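Photoreceptor-histidine kinase BphP (Stigmatella aurantiaca DW4/3-1, PDB 6BAF) probably senses red and far-red light through a bound bilin and regulates its own histidine kinase activity, in light control of cell development. Local coordinates at residues A[155-164]-A[267-277]; A[203-214]-A[253-262]. All coordinates share one frame; numbering follows the deposited sequence. Where two conformers were deposited one is given.

Two antiparallel strand pairs of one GAF-domain sheet join distant parts of this phytochrome chain. Following the chain from the N terminus, 155-164 comes first, just after helix 139-154, and waits for its partner 267-277, so that interaction 1 closes a loop of about a hundred residues. Within that loop, 203-214 leaves helix 196-202 and is joined by 253-262, the shorter closure of interaction 2; the two loops are therefore nested and do not cross. Strands 255-263 and 266-275 follow one another and are sheet neighbours, with Cys273 N 2.7 Å from Met257 O. Both interactions reach the bilin, interaction 2 through hydrogen bonds.

Interaction 1. Residues A[155-164]-A[267-277]; sequences GFDRAIIYRF and LWGLISCTQVS. With BLR (3-[5-[(Z)-(4-ethenyl-3-methyl-5-oxidanylidene-pyrrol-2-ylidene)methyl]-2-[[5-[(Z)-(3-ethenyl-4-methyl-5-oxidanylidene-pyrrol-2-ylidene)methyl]-3-(3-hydroxy-3-oxopropyl)-4-methyl-1H-pyrrol-2-yl]methyl]-4-methyl-1H-pyrrol-3-yl]propanoic acid), chain B.
With CG swung away from the backbone N (chi1 -176°) and the chain extended as far as NE, Arg163 lays its aliphatic part and guanidinium over one face of the Trp268 indole, whose own chi1 of -177° brings the ring back across toward Arg163. Arg163 CG sits 3.9 Å from the centroid of the six-membered ring of Trp268, a CH-pi contact, while the guanidinium and ring planes lie 24° apart. Nearby, one water donates to both Phe164 O and Trp268 O and receives a weak bond from Arg163 NE.

At the other end, Asp157 OD2 gathers three donors: Ser277 OG on its syn lone pair at 2.7 Å, Val276 N on its anti lone pair at 2.9 Å, and Ser277 N at 3.0 Å. Gln275, bent at chi2, stacks its amide on this carboxylate and takes the Asp157 N-H on OE1 at 2.8 Å. Beside it, Cys273 CB lies over one face of the Phe156 ring, 3.6 Å from the centroid.

Thr274 OG1 receives Arg158 NE at 3.2 Å and, weakly, NH1; Asp182 O takes NH2. Between these ends, the backbone pairs of Ile160 with Ser272 and Tyr162 with Leu270 bond in both directions. Side chains alternate: Ala159, Ile161, Ile271 and Cys273 face helix 139-154, while Ile160, Tyr162, Leu270, Ser272 and Thr274 face the bilin, Tyr162 OH lying 3.7 Å from its methyl CMB. A classic beta bulge, in which Asp157 and Arg158 both face Thr274, ends this central strand pair of a GAF-domain sheet, one side of which lines the chromophore pocket.

Interaction 2. Residues A[203-214]-A[253-262]; sequences QLNWLRIIPTID and VQASMSISLM. With BLR (3-[5-[(Z)-(4-ethenyl-3-methyl-5-oxidanylidene-pyrrol-2-ylidene)methyl]-2-[[5-[(Z)-(3-ethenyl-4-methyl-5-oxidanylidene-pyrrol-2-ylidene)methyl]-3-(3-hydroxy-3-oxopropyl)-4-methyl-1H-pyrrol-2-yl]methyl]-4-methyl-1H-pyrrol-3-yl]propanoic acid), chain B.
Arg208 reaches across to two serines of 253-262, and its polar end is richly supplied with acceptors. Arg208 NH1 donates to Ser260 OG at 2.6 Å and also to Asn205 O, in the carbonyl plane and on a lone pair, at 2.8 Å; Arg208 NH2 donates to Ser258 OG at 2.9 Å. Ser260 OG is also bonded to Tyr202 O. Bends at chi2 (-131°) and chi3 (60°) turn the guanidinium so that one face lies against Ser258 O, and Tyr202 adds a cation-pi contact.

Ser258 OG in turn donates to the bilin propionate O1A at 2.6 Å, making the arginine a second-shell residue that positions a first-shell hydroxyl. Ser256 OG is hydrogen-bonded to the other oxygen, O2A, at 2.8 Å and also to Cys273 O. With an alanine at Arg208, Asn205 O and the hydroxyls of Ser258 and Ser260 would probably lose this donor, leaving Ser258 less firmly fixed beside the propionate.

Backbone bonds join Arg208 to Ser258 and Ile210 to Ser256 in both directions. Beyond strand 207-210, in the conformer given, Gln254 NE2 donates to Thr212 OG1 at 3.1 Å and to Asp214 OD2 at 3.0 Å, the latter met from above the carboxylate plane; Thr212 OG1 also accepts Asp214 N, an ST turn. At the far end Met262 CG lies over the Trp206 ring, and Trp206 NE1 bonds to Gln203 O.

Strand 207-210 is one of the sheet's two outermost within this chain. Leu207, Ile209 and Ile259 meet helix 284-300, Ile210 meets helix 242-251, and strand 255-263 is flanked by 266-275.

Interaction 1. Residues A[155-164]-A[267-277]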
loop_
_atom_site.group_PDB
_atom_site.type_symbol
_atom_site.label_atom_id
_atom_site.label_comp_id
_atom_site.label_asym_id
_atom_site.label_seq_id
_atom_site.Cartn_x
_atom_site.Cartn_y
_atom_site.Cartn_z
ATOM N N GLY A 155 -6.508 16.288 -5.464
ATOM C CA GLY A 155 -7.145 17.588 -5.545
ATOM C C GLY A 155 -6.826 18.391 -6.795
ATOM O O GLY A 155 -7.154 19.578 -6.851
ATOM N N PHE A 156 -6.192 17.795 -7.796
ATOM C CA PHE A 156 -5.904 18.535 -9.018
ATOM C C PHE A 156 -7.192 18.920 -9.766
ATOM O O PHE A 156 -8.150 18.143 -9.836
ATOM C CB PHE A 156 -4.994 17.684 -9.917
ATOM C CG PHE A 156 -3.507 17.968 -9.744
ATOM C CD1 PHE A 156 -2.947 19.154 -10.225
ATOM C CD2 PHE A 156 -2.660 17.023 -9.139
ATOM C CE1 PHE A 156 -1.542 19.418 -10.121
ATOM C CE2 PHE A 156 -1.266 17.262 -9.024
ATOM C CZ PHE A 156 -0.711 18.475 -9.511
ATOM N N ASP A 157 -7.182 20.107 -10.378
ATOM C CA ASP A 157 -8.308 20.546 -11.205
ATOM C C ASP A 157 -8.595 19.611 -12.356
ATOM O O ASP A 157 -9.753 19.497 -12.771
ATOM C CB ASP A 157 -8.053 21.944 -11.777
ATOM C CG ASP A 157 -8.120 22.999 -10.722
ATOM O OD1 ASP A 157 -8.957 22.816 -9.823
ATOM O OD2 ASP A 157 -7.339 23.989 -10.741
ATOM N N ARG A 158 -7.573 18.963 -12.926
ATOM C CA ARG A 158 -7.801 18.103 -14.072
ATOM C C ARG A 158 -6.849 16.924 -14.013
ATOM O O ARG A 158 -5.679 17.091 -13.678
ATOM C CB ARG A 158 -7.620 18.897 -15.395
ATOM C CG ARG A 158 -7.777 18.081 -16.724
ATOM C CD ARG A 158 -7.913 19.051 -18.013
ATOM N NE ARG A 158 -6.959 20.119 -17.847
ATOM C CZ ARG A 158 -7.181 21.411 -17.989
ATOM N NH1 ARG A 158 -6.170 22.227 -17.739
ATOM N NH2 ARG A 158 -8.352 21.885 -18.411
ATOM N N ALA A 159 -7.328 15.743 -14.381
ATOM C CA ALA A 159 -6.484 14.573 -14.529
ATOM C C ALA A 159 -6.925 13.883 -15.799
ATOM O O ALA A 159 -8.122 13.643 -15.980
ATOM C CB ALA A 159 -6.598 13.599 -13.332
ATOM N N ILE A 160 -5.973 13.552 -16.681
ATOM C CA ILE A 160 -6.294 12.883 -17.928
ATOM C C ILE A 160 -5.434 11.644 -18.059
ATOM O O ILE A 160 -4.393 11.512 -17.407
ATOM C CB ILE A 160 -6.097 13.815 -19.152
ATOM C CG1 ILE A 160 -4.607 14.217 -19.288
ATOM C CG2 ILE A 160 -6.972 15.062 -18.993
ATOM C CD1 ILE A 160 -4.213 14.770 -20.721
ATOM N N ILE A 161 -5.891 10.718 -18.896
ATOM C CA ILE A 161 -5.028 9.714 -19.502
ATOM C C ILE A 161 -4.620 10.235 -20.880
ATOM O O ILE A 161 -5.474 10.526 -21.726
ATOM C CB ILE A 161 -5.714 8.349 -19.651
ATOM C CG1 ILE A 161 -6.194 7.768 -18.297
ATOM C CG2 ILE A 161 -4.712 7.413 -20.285
ATOM C CD1 ILE A 161 -5.102 7.651 -17.264
ATOM N N TYR A 162 -3.323 10.330 -21.120
ATOM C CA TYR A 162 -2.779 10.829 -22.371
ATOM C C TYR A 162 -2.095 9.646 -23.030
ATOM O O TYR A 162 -1.083 9.160 -22.532
ATOM C CB TYR A 162 -1.806 11.964 -22.080
ATOM C CG TYR A 162 -1.262 12.676 -23.319
ATOM C CD1 TYR A 162 -2.045 13.619 -24.000
ATOM C CD2 TYR A 162 0.025 12.410 -23.797
ATOM C CE1 TYR A 162 -1.556 14.299 -25.123
ATOM C CE2 TYR A 162 0.536 13.090 -24.935
ATOM C CZ TYR A 162 -0.265 14.032 -25.582
ATOM O OH TYR A 162 0.203 14.705 -26.693
ATOM N N ARG A 163 -2.639 9.163 -24.125
ATOM C CA ARG A 163 -2.141 7.949 -24.738
ATOM C C ARG A 163 -1.365 8.279 -26.013
ATOM O O ARG A 163 -1.813 9.106 -26.804
ATOM C CB ARG A 163 -3.303 7.019 -25.074
ATOM C CG ARG A 163 -2.804 5.713 -25.628
ATOM C CD ARG A 163 -3.959 4.874 -26.128
ATOM N NE ARG A 163 -3.437 3.577 -26.557
ATOM C CZ ARG A 163 -4.201 2.532 -26.872
ATOM N NH1 ARG A 163 -5.539 2.632 -26.799
ATOM N NH2 ARG A 163 -3.621 1.389 -27.238
ATOM N N PHE A 164 -0.209 7.631 -26.210
ATOM C CA PHE A 164 0.644 7.855 -27.375
ATOM C C PHE A 164 0.252 6.932 -28.521
ATOM O O PHE A 164 -0.018 5.746 -28.313
ATOM C CB PHE A 164 2.123 7.621 -27.030
ATOM C CG PHE A 164 2.694 8.600 -25.989
ATOM C CD1 PHE A 164 2.924 9.939 -26.310
ATOM C CD2 PHE A 164 2.999 8.161 -24.697
ATOM C CE1 PHE A 164 3.424 10.844 -25.372
ATOM C CE2 PHE A 164 3.514 9.043 -23.723
ATOM C CZ PHE A 164 3.737 10.406 -24.049
ATOM N N LEU A 267 6.981 3.286 -23.185
ATOM C CA LEU A 267 6.033 4.280 -22.701
ATOM C C LEU A 267 4.752 4.192 -23.506
ATOM O O LEU A 267 4.781 4.161 -24.735
ATOM C CB LEU A 267 6.615 5.683 -22.800
ATOM C CG LEU A 267 5.896 6.848 -22.147
ATOM C CD1 LEU A 267 5.842 6.681 -20.582
ATOM C CD2 LEU A 267 6.636 8.175 -22.541
ATOM N N TRP A 268 3.629 4.071 -22.804
ATOM C CA TRP A 268 2.316 3.870 -23.404
ATOM C C TRP A 268 1.467 5.121 -23.336
ATOM O O TRP A 268 0.643 5.370 -24.224
ATOM C CB TRP A 268 1.590 2.731 -22.662
ATOM C CG TRP A 268 0.226 2.316 -23.192
ATOM C CD1 TRP A 268 -0.044 1.314 -24.107
ATOM C CD2 TRP A 268 -1.044 2.892 -22.847
ATOM N NE1 TRP A 268 -1.404 1.224 -24.310
ATOM C CE2 TRP A 268 -2.035 2.171 -23.543
ATOM C CE3 TRP A 268 -1.440 3.913 -21.974
ATOM C CZ2 TRP A 268 -3.383 2.461 -23.418
ATOM C CZ3 TRP A 268 -2.761 4.200 -21.861
ATOM C CH2 TRP A 268 -3.733 3.463 -22.572
ATOM N N GLY A 269 1.709 5.940 -22.327
ATOM C CA GLY A 269 0.807 7.019 -22.018
ATOM C C GLY A 269 1.253 7.650 -20.729
ATOM O O GLY A 269 2.274 7.282 -20.147
ATOM N N LEU A 270 0.486 8.644 -20.317
ATOM C CA LEU A 270 0.746 9.341 -19.077
ATOM C C LEU A 270 -0.584 9.503 -18.369
ATOM O O LEU A 270 -1.615 9.656 -19.018
ATOM C CB LEU A 270 1.334 10.756 -19.281
ATOM C CG LEU A 270 2.648 11.001 -20.029
ATOM C CD1 LEU A 270 2.891 12.504 -19.960
ATOM C CD2 LEU A 270 3.782 10.262 -19.374
ATOM N N ILE A 271 -0.547 9.474 -17.046
ATOM C CA ILE A 271 -1.563 10.127 -16.237
ATOM C C ILE A 271 -1.048 11.536 -16.037
ATOM O O ILE A 271 0.004 11.728 -15.429
ATOM C CB ILE A 271 -1.774 9.431 -14.878
ATOM C CG1 ILE A 271 -2.054 7.933 -15.036
ATOM C CG2 ILE A 271 -2.931 10.099 -14.125
ATOM C CD1 ILE A 271 -1.875 7.134 -13.700
ATOM N N SER A 272 -1.775 12.529 -16.529
ATOM C CA SER A 272 -1.323 13.913 -16.480
ATOM C C SER A 272 -2.322 14.724 -15.683
ATOM O O SER A 272 -3.505 14.724 -16.016
ATOM C CB SER A 272 -1.183 14.507 -17.918
ATOM O OG SER A 272 -0.852 15.905 -17.838
ATOM N N CYS A 273 -1.852 15.428 -14.652
ATOM C CA CYS A 273 -2.692 16.272 -13.808
ATOM C C CYS A 273 -2.244 17.701 -13.928
ATOM O O CYS A 273 -1.034 17.975 -14.001
ATOM C CB CYS A 273 -2.623 15.904 -12.311
ATOM S SG CYS A 273 -2.837 14.136 -12.064
ATOM N N THR A 274 -3.218 18.613 -13.900
ATOM C CA THR A 274 -2.921 20.029 -14.043
ATOM C C THR A 274 -3.831 20.819 -13.123
ATOM O O THR A 274 -4.981 20.437 -12.861
ATOM C CB THR A 274 -3.081 20.501 -15.517
ATOM O OG1 THR A 274 -4.309 20.000 -16.046
ATOM C CG2 THR A 274 -1.943 19.935 -16.405
ATOM N N GLN A 275 -3.292 21.911 -12.622
ATOM C CA GLN A 275 -3.998 22.838 -11.757
ATOM C C GLN A 275 -4.132 24.142 -12.520
ATOM O O GLN A 275 -3.123 24.681 -12.982
ATOM C CB GLN A 275 -3.214 23.074 -10.471
ATOM C CG GLN A 275 -4.001 23.808 -9.408
ATOM C CD GLN A 275 -5.022 22.910 -8.709
ATOM O OE1 GLN A 275 -5.339 21.797 -9.157
ATOM N NE2 GLN A 275 -5.513 23.379 -7.587
ATOM N N VAL A 276 -5.360 24.628 -12.690
ATOM C CA VAL A 276 -5.531 25.949 -13.288
ATOM C C VAL A 276 -5.504 27.011 -12.198
ATOM O O VAL A 276 -5.044 28.128 -12.439
ATOM C CB VAL A 276 -6.822 26.010 -14.129
ATOM C CG1 VAL A 276 -6.897 24.811 -15.067
ATOM C CG2 VAL A 276 -8.013 25.983 -13.260
ATOM N N SER A 277 -5.921 26.632 -10.986
ATOM C CA SER A 277 -6.031 27.434 -9.770
ATOM C C SER A 277 -4.713 28.043 -9.351
ATOM O O SER A 277 -4.228 28.995 -9.957
ATOM C CB SER A 277 -6.527 26.570 -8.586
ATOM O OG SER A 277 -7.767 25.896 -8.849
HETATM C CHA BLR B . 7.129 17.803 -20.915
HETATM N NA BLR B . 4.849 18.173 -21.955
HETATM C C1A BLR B . 5.632 17.656 -20.997
HETATM C C2A BLR B . 4.864 16.943 -20.071
HETATM C C3A BLR B . 3.582 17.001 -20.484
HETATM C C4A BLR B . 3.583 17.783 -21.649
HETATM C CMA BLR B . 2.383 16.312 -19.765
HETATM C CAA BLR B . 5.423 16.221 -18.844
HETATM C CBA BLR B . 5.663 17.172 -17.642
HETATM C CGA BLR B . 4.352 17.525 -16.922
HETATM O O1A BLR B . 3.684 16.566 -16.436
HETATM O O2A BLR B . 3.921 18.736 -16.807
HETATM C CHB BLR B . 2.443 18.176 -22.563
HETATM N NB BLR B . 0.643 18.702 -20.882
HETATM C C1B BLR B . 1.189 18.301 -22.234
HETATM C C2B BLR B . 0.018 18.117 -23.125
HETATM C C3B BLR B . -1.182 18.354 -22.432
HETATM C C4B BLR B . -0.879 18.721 -21.021
HETATM C CMB BLR B . 0.063 17.704 -24.600
HETATM O OB BLR B . -1.630 19.002 -20.155
HETATM C CAB BLR B . -2.563 18.202 -23.093
HETATM C CBB BLR B . -3.675 18.287 -22.402
HETATM N NC BLR B . 6.711 21.206 -25.240
HETATM C C1C BLR B . 6.074 21.926 -26.415
HETATM C C2C BLR B . 7.206 22.306 -27.313
HETATM C C3C BLR B . 8.454 21.865 -26.800
HETATM C C4C BLR B . 8.209 21.174 -25.495
HETATM C CMC BLR B . 6.988 23.043 -28.617
HETATM O OC BLR B . 4.926 22.159 -26.583
HETATM C CAC BLR B . 9.831 22.079 -27.457
HETATM C CBC BLR B . 10.076 21.715 -28.728
HETATM C CHD BLR B . 9.119 20.650 -24.733
HETATM N ND BLR B . 7.565 19.265 -23.007
HETATM C C1D BLR B . 8.847 19.802 -23.516
HETATM C C2D BLR B . 9.951 19.415 -22.653
HETATM C C3D BLR B . 9.385 18.591 -21.591
HETATM C C4D BLR B . 7.896 18.456 -21.782
HETATM C CMD BLR B . 11.422 19.792 -22.869
HETATM C CAD BLR B . 10.158 17.973 -20.445
HETATM C CBD BLR B . 10.014 18.872 -19.228
HETATM C CGD BLR B . 10.956 18.199 -18.247
HETATM O O1D BLR B . 10.709 17.004 -17.867
HETATM O O2D BLR B . 12.012 18.812 -17.902
HETATM O O HOH W 1 -0.121 3.754 -26.383
#

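Interaction 2. Residues A[203-214]-A[253-262]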
loop_
_atom_site.group_PDB
_atom_site.type_symbol
_atom_site.label_atom_id
_atom_site.label_comp_id
_atom_site.label_asym_id
_atom_site.label_seq_id
_atom_site.Cartn_x
_atom_site.Cartn_y
_atom_site.Cartn_z
ATOM N N GLN A 203 10.412 7.032 -19.604
ATOM C CA GLN A 203 10.430 5.573 -19.564
ATOM C C GLN A 203 11.244 5.040 -18.401
ATOM O O GLN A 203 11.120 3.858 -18.063
ATOM C CB GLN A 203 11.013 4.987 -20.849
ATOM C CG GLN A 203 10.013 4.913 -21.925
ATOM C CD GLN A 203 10.524 4.222 -23.168
ATOM O OE1 GLN A 203 9.731 3.927 -24.065
ATOM N NE2 GLN A 203 11.850 3.984 -23.249
ATOM N N LEU A 204 12.102 5.863 -17.808
ATOM C CA LEU A 204 12.965 5.396 -16.731
ATOM C C LEU A 204 12.539 5.919 -15.380
ATOM O O LEU A 204 12.715 5.231 -14.379
ATOM C CB LEU A 204 14.417 5.831 -16.982
ATOM C CG LEU A 204 15.030 5.407 -18.325
ATOM C CD1 LEU A 204 16.379 6.035 -18.479
ATOM C CD2 LEU A 204 15.142 3.902 -18.441
ATOM N N ASN A 205 12.029 7.140 -15.344
ATOM C CA ASN A 205 11.640 7.840 -14.129
ATOM C C ASN A 205 10.138 8.098 -14.278
ATOM O O ASN A 205 9.727 8.939 -15.099
ATOM C CB ASN A 205 12.442 9.142 -13.970
ATOM C CG ASN A 205 12.043 9.889 -12.724
ATOM O OD1 ASN A 205 11.044 9.539 -12.130
ATOM N ND2 ASN A 205 12.805 10.900 -12.307
ATOM N N TRP A 206 9.316 7.384 -13.498
ATOM C CA TRP A 206 7.888 7.276 -13.798
ATOM C C TRP A 206 7.021 8.355 -13.159
ATOM O O TRP A 206 5.803 8.350 -13.373
ATOM C CB TRP A 206 7.377 5.896 -13.392
ATOM C CG TRP A 206 8.017 4.812 -14.173
ATOM C CD1 TRP A 206 8.645 4.921 -15.410
ATOM C CD2 TRP A 206 8.106 3.436 -13.795
ATOM N NE1 TRP A 206 9.099 3.678 -15.815
ATOM C CE2 TRP A 206 8.791 2.757 -14.835
ATOM C CE3 TRP A 206 7.674 2.709 -12.667
ATOM C CZ2 TRP A 206 9.060 1.390 -14.772
ATOM C CZ3 TRP A 206 7.938 1.347 -12.607
ATOM C CH2 TRP A 206 8.610 0.699 -13.657
ATOM N N LEU A 207 7.594 9.315 -12.451
ATOM C CA LEU A 207 6.810 10.340 -11.770
ATOM C C LEU A 207 7.508 11.684 -11.891
ATOM O O LEU A 207 8.728 11.756 -11.766
ATOM C CB LEU A 207 6.635 9.976 -10.267
ATOM C CG LEU A 207 6.281 11.129 -9.301
ATOM C CD1 LEU A 207 4.858 11.521 -9.466
ATOM C CD2 LEU A 207 6.651 10.812 -7.828
ATOM N N ARG A 208 6.755 12.747 -12.158
ATOM C CA ARG A 208 7.314 14.088 -12.113
ATOM C C ARG A 208 6.253 15.004 -11.546
ATOM O O ARG A 208 5.058 14.829 -11.818
ATOM C CB ARG A 208 7.768 14.579 -13.502
ATOM C CG ARG A 208 6.676 14.555 -14.541
ATOM C CD ARG A 208 7.162 13.886 -15.814
ATOM N NE ARG A 208 7.590 12.484 -15.632
ATOM C CZ ARG A 208 6.831 11.441 -15.959
ATOM N NH1 ARG A 208 7.285 10.193 -15.789
ATOM N NH2 ARG A 208 5.587 11.650 -16.428
ATOM N N ILE A 209 6.682 15.980 -10.768
ATOM C CA ILE A 209 5.755 16.940 -10.186
ATOM C C ILE A 209 6.358 18.337 -10.246
ATOM O O ILE A 209 7.541 18.546 -9.923
ATOM C CB ILE A 209 5.341 16.562 -8.742
ATOM C CG1 ILE A 209 4.222 17.515 -8.289
ATOM C CG2 ILE A 209 6.524 16.594 -7.780
ATOM C CD1 ILE A 209 3.518 17.090 -7.039
ATOM N N ILE A 210 5.531 19.297 -10.662
ATOM C CA ILE A 210 5.858 20.721 -10.686
ATOM C C ILE A 210 4.804 21.422 -9.835
ATOM O O ILE A 210 3.738 21.770 -10.354
ATOM C CB ILE A 210 5.864 21.249 -12.127
ATOM C CG1 ILE A 210 6.744 20.362 -12.998
ATOM C CG2 ILE A 210 6.271 22.753 -12.184
ATOM C CD1 ILE A 210 6.490 20.537 -14.492
ATOM N N PRO A 211 5.024 21.611 -8.533
ATOM C CA PRO A 211 3.932 22.127 -7.678
ATOM C C PRO A 211 3.615 23.590 -7.907
ATOM O O PRO A 211 2.518 24.020 -7.539
ATOM C CB PRO A 211 4.437 21.880 -6.248
ATOM C CG PRO A 211 5.928 21.627 -6.382
ATOM C CD PRO A 211 6.184 21.126 -7.763
ATOM N N THR A 212 4.549 24.376 -8.451
ATOM C CA THR A 212 4.257 25.699 -8.989
ATOM C C THR A 212 5.178 25.965 -10.173
ATOM O O THR A 212 6.392 25.709 -10.094
ATOM C CB THR A 212 4.416 26.806 -7.949
ATOM O OG1 THR A 212 4.152 28.048 -8.597
ATOM C CG2 THR A 212 5.827 26.849 -7.347
ATOM N N ILE A 213 4.609 26.447 -11.281
ATOM C CA ILE A 213 5.470 26.773 -12.410
ATOM C C ILE A 213 6.234 28.075 -12.224
ATOM O O ILE A 213 7.102 28.363 -13.041
ATOM C CB ILE A 213 4.716 26.874 -13.743
ATOM C CG1 ILE A 213 3.896 28.168 -13.775
ATOM C CG2 ILE A 213 3.908 25.597 -13.987
ATOM C CD1 ILE A 213 3.247 28.432 -15.145
ATOM N N ASP A 214 5.970 28.846 -11.159
ATOM C CA ASP A 214 6.668 30.108 -10.860
ATOM C C ASP A 214 7.623 29.873 -9.704
ATOM O O ASP A 214 7.232 29.924 -8.530
ATOM C CB ASP A 214 5.686 31.219 -10.503
ATOM C CG ASP A 214 4.791 31.579 -11.671
ATOM O OD1 ASP A 214 5.330 31.702 -12.804
ATOM O OD2 ASP A 214 3.555 31.699 -11.460
ATOM N N VAL A 253 -1.848 26.953 -16.898
ATOM C CA VAL A 253 -1.682 25.916 -15.875
ATOM C C VAL A 253 -0.662 26.405 -14.868
ATOM O O VAL A 253 0.409 26.869 -15.262
ATOM C CB VAL A 253 -1.242 24.588 -16.511
ATOM C CG1 VAL A 253 -0.709 23.624 -15.456
ATOM C CG2 VAL A 253 -2.418 23.970 -17.260
ATOM N N GLN A 254 -0.982 26.321 -13.568
ATOM C CA GLN A 254 -0.101 26.802 -12.507
ATOM C C GLN A 254 0.720 25.697 -11.848
ATOM O O GLN A 254 1.690 25.996 -11.130
ATOM C CB GLN A 254 -0.921 27.514 -11.419
ATOM C CG GLN A 254 -0.082 28.178 -10.340
ATOM C CD GLN A 254 0.779 29.304 -10.888
ATOM O OE1 GLN A 254 0.306 30.129 -11.663
ATOM N NE2 GLN A 254 2.052 29.325 -10.509
ATOM N N ALA A 255 0.357 24.435 -12.057
ATOM C CA ALA A 255 1.031 23.321 -11.413
ATOM C C ALA A 255 0.660 22.062 -12.170
ATOM O O ALA A 255 -0.391 21.993 -12.821
ATOM C CB ALA A 255 0.667 23.217 -9.914
ATOM N N SER A 256 1.524 21.053 -12.076
ATOM C CA SER A 256 1.379 19.862 -12.907
ATOM C C SER A 256 1.945 18.651 -12.182
ATOM O O SER A 256 2.862 18.784 -11.375
ATOM C CB SER A 256 2.153 20.030 -14.216
ATOM O OG SER A 256 1.763 19.039 -15.118
ATOM N N MET A 257 1.451 17.466 -12.530
ATOM C CA MET A 257 2.063 16.216 -12.106
ATOM C C MET A 257 1.729 15.187 -13.163
ATOM O O MET A 257 0.595 15.165 -13.643
ATOM C CB MET A 257 1.540 15.768 -10.715
ATOM C CG MET A 257 2.101 14.419 -10.225
ATOM S SD MET A 257 1.415 13.823 -8.606
ATOM C CE MET A 257 -0.177 13.202 -9.165
ATOM N N SER A 258 2.695 14.355 -13.569
ATOM C CA SER A 258 2.355 13.264 -14.469
ATOM C C SER A 258 3.060 11.987 -14.024
ATOM O O SER A 258 4.046 12.007 -13.280
ATOM C CB SER A 258 2.659 13.580 -15.957
ATOM O OG SER A 258 4.006 14.027 -16.135
ATOM N N ILE A 259 2.498 10.874 -14.475
ATOM C CA ILE A 259 2.931 9.534 -14.130
ATOM C C ILE A 259 2.985 8.742 -15.421
ATOM O O ILE A 259 2.033 8.769 -16.209
ATOM C CB ILE A 259 1.973 8.893 -13.098
ATOM C CG1 ILE A 259 2.068 9.686 -11.798
ATOM C CG2 ILE A 259 2.351 7.434 -12.801
ATOM C CD1 ILE A 259 0.799 9.614 -10.971
ATOM N N SER A 260 4.087 8.025 -15.639
ATOM C CA SER A 260 4.256 7.247 -16.858
ATOM C C SER A 260 3.421 5.978 -16.808
ATOM O O SER A 260 3.372 5.294 -15.785
ATOM C CB SER A 260 5.725 6.858 -17.048
ATOM O OG SER A 260 6.581 7.999 -16.905
ATOM N N LEU A 261 2.804 5.632 -17.929
ATOM C CA LEU A 261 2.149 4.351 -18.086
ATOM C C LEU A 261 3.021 3.525 -18.999
ATOM O O LEU A 261 3.384 3.981 -20.089
ATOM C CB LEU A 261 0.746 4.523 -18.657
ATOM C CG LEU A 261 -0.151 5.378 -17.764
ATOM C CD1 LEU A 261 -1.498 5.616 -18.406
ATOM C CD2 LEU A 261 -0.346 4.698 -16.367
ATOM N N MET A 262 3.376 2.326 -18.558
ATOM C CA MET A 262 4.316 1.484 -19.276
ATOM C C MET A 262 3.616 0.230 -19.772
ATOM O O MET A 262 2.731 -0.309 -19.101
ATOM C CB MET A 262 5.488 1.117 -18.371
ATOM C CG MET A 262 6.265 2.339 -17.839
ATOM S SD MET A 262 7.224 3.159 -19.187
ATOM C CE MET A 262 8.397 1.850 -19.600
HETATM C CHA BLR B . 7.129 17.803 -20.915
HETATM N NA BLR B . 4.849 18.173 -21.955
HETATM C C1A BLR B . 5.632 17.656 -20.997
HETATM C C2A BLR B . 4.864 16.943 -20.071
HETATM C C3A BLR B . 3.582 17.001 -20.484
HETATM C C4A BLR B . 3.583 17.783 -21.649
HETATM C CMA BLR B . 2.383 16.312 -19.765
HETATM C CAA BLR B . 5.423 16.221 -18.844
HETATM C CBA BLR B . 5.663 17.172 -17.642
HETATM C CGA BLR B . 4.352 17.525 -16.922
HETATM O O1A BLR B . 3.684 16.566 -16.436
HETATM O O2A BLR B . 3.921 18.736 -16.807
HETATM C CHB BLR B . 2.443 18.176 -22.563
HETATM N NB BLR B . 0.643 18.702 -20.882
HETATM C C1B BLR B . 1.189 18.301 -22.234
HETATM C C2B BLR B . 0.018 18.117 -23.125
HETATM C C3B BLR B . -1.182 18.354 -22.432
HETATM C C4B BLR B . -0.879 18.721 -21.021
HETATM C CMB BLR B . 0.063 17.704 -24.600
HETATM O OB BLR B . -1.630 19.002 -20.155
HETATM C CAB BLR B . -2.563 18.202 -23.093
HETATM C CBB BLR B . -3.675 18.287 -22.402
HETATM N NC BLR B . 6.711 21.206 -25.240
HETATM C C1C BLR B . 6.074 21.926 -26.415
HETATM C C2C BLR B . 7.206 22.306 -27.313
HETATM C C3C BLR B . 8.454 21.865 -26.800
HETATM C C4C BLR B . 8.209 21.174 -25.495
HETATM C CMC BLR B . 6.988 23.043 -28.617
HETATM O OC BLR B . 4.926 22.159 -26.583
HETATM C CAC BLR B . 9.831 22.079 -27.457
HETATM C CBC BLR B . 10.076 21.715 -28.728
HETATM C CHD BLR B . 9.119 20.650 -24.733
HETATM N ND BLR B . 7.565 19.265 -23.007
HETATM C C1D BLR B . 8.847 19.802 -23.516
HETATM C C2D BLR B . 9.951 19.415 -22.653
HETATM C C3D BLR B . 9.385 18.591 -21.591
HETATM C C4D BLR B . 7.896 18.456 -21.782
HETATM C CMD BLR B . 11.422 19.792 -22.869
HETATM C CAD BLR B . 10.158 17.973 -20.445
HETATM C CBD BLR B . 10.014 18.872 -19.228
HETATM C CGD BLR B . 10.956 18.199 -18.247
HETATM O O1D BLR B . 10.709 17.004 -17.867
HETATM O O2D BLR B . 12.012 18.812 -17.902
#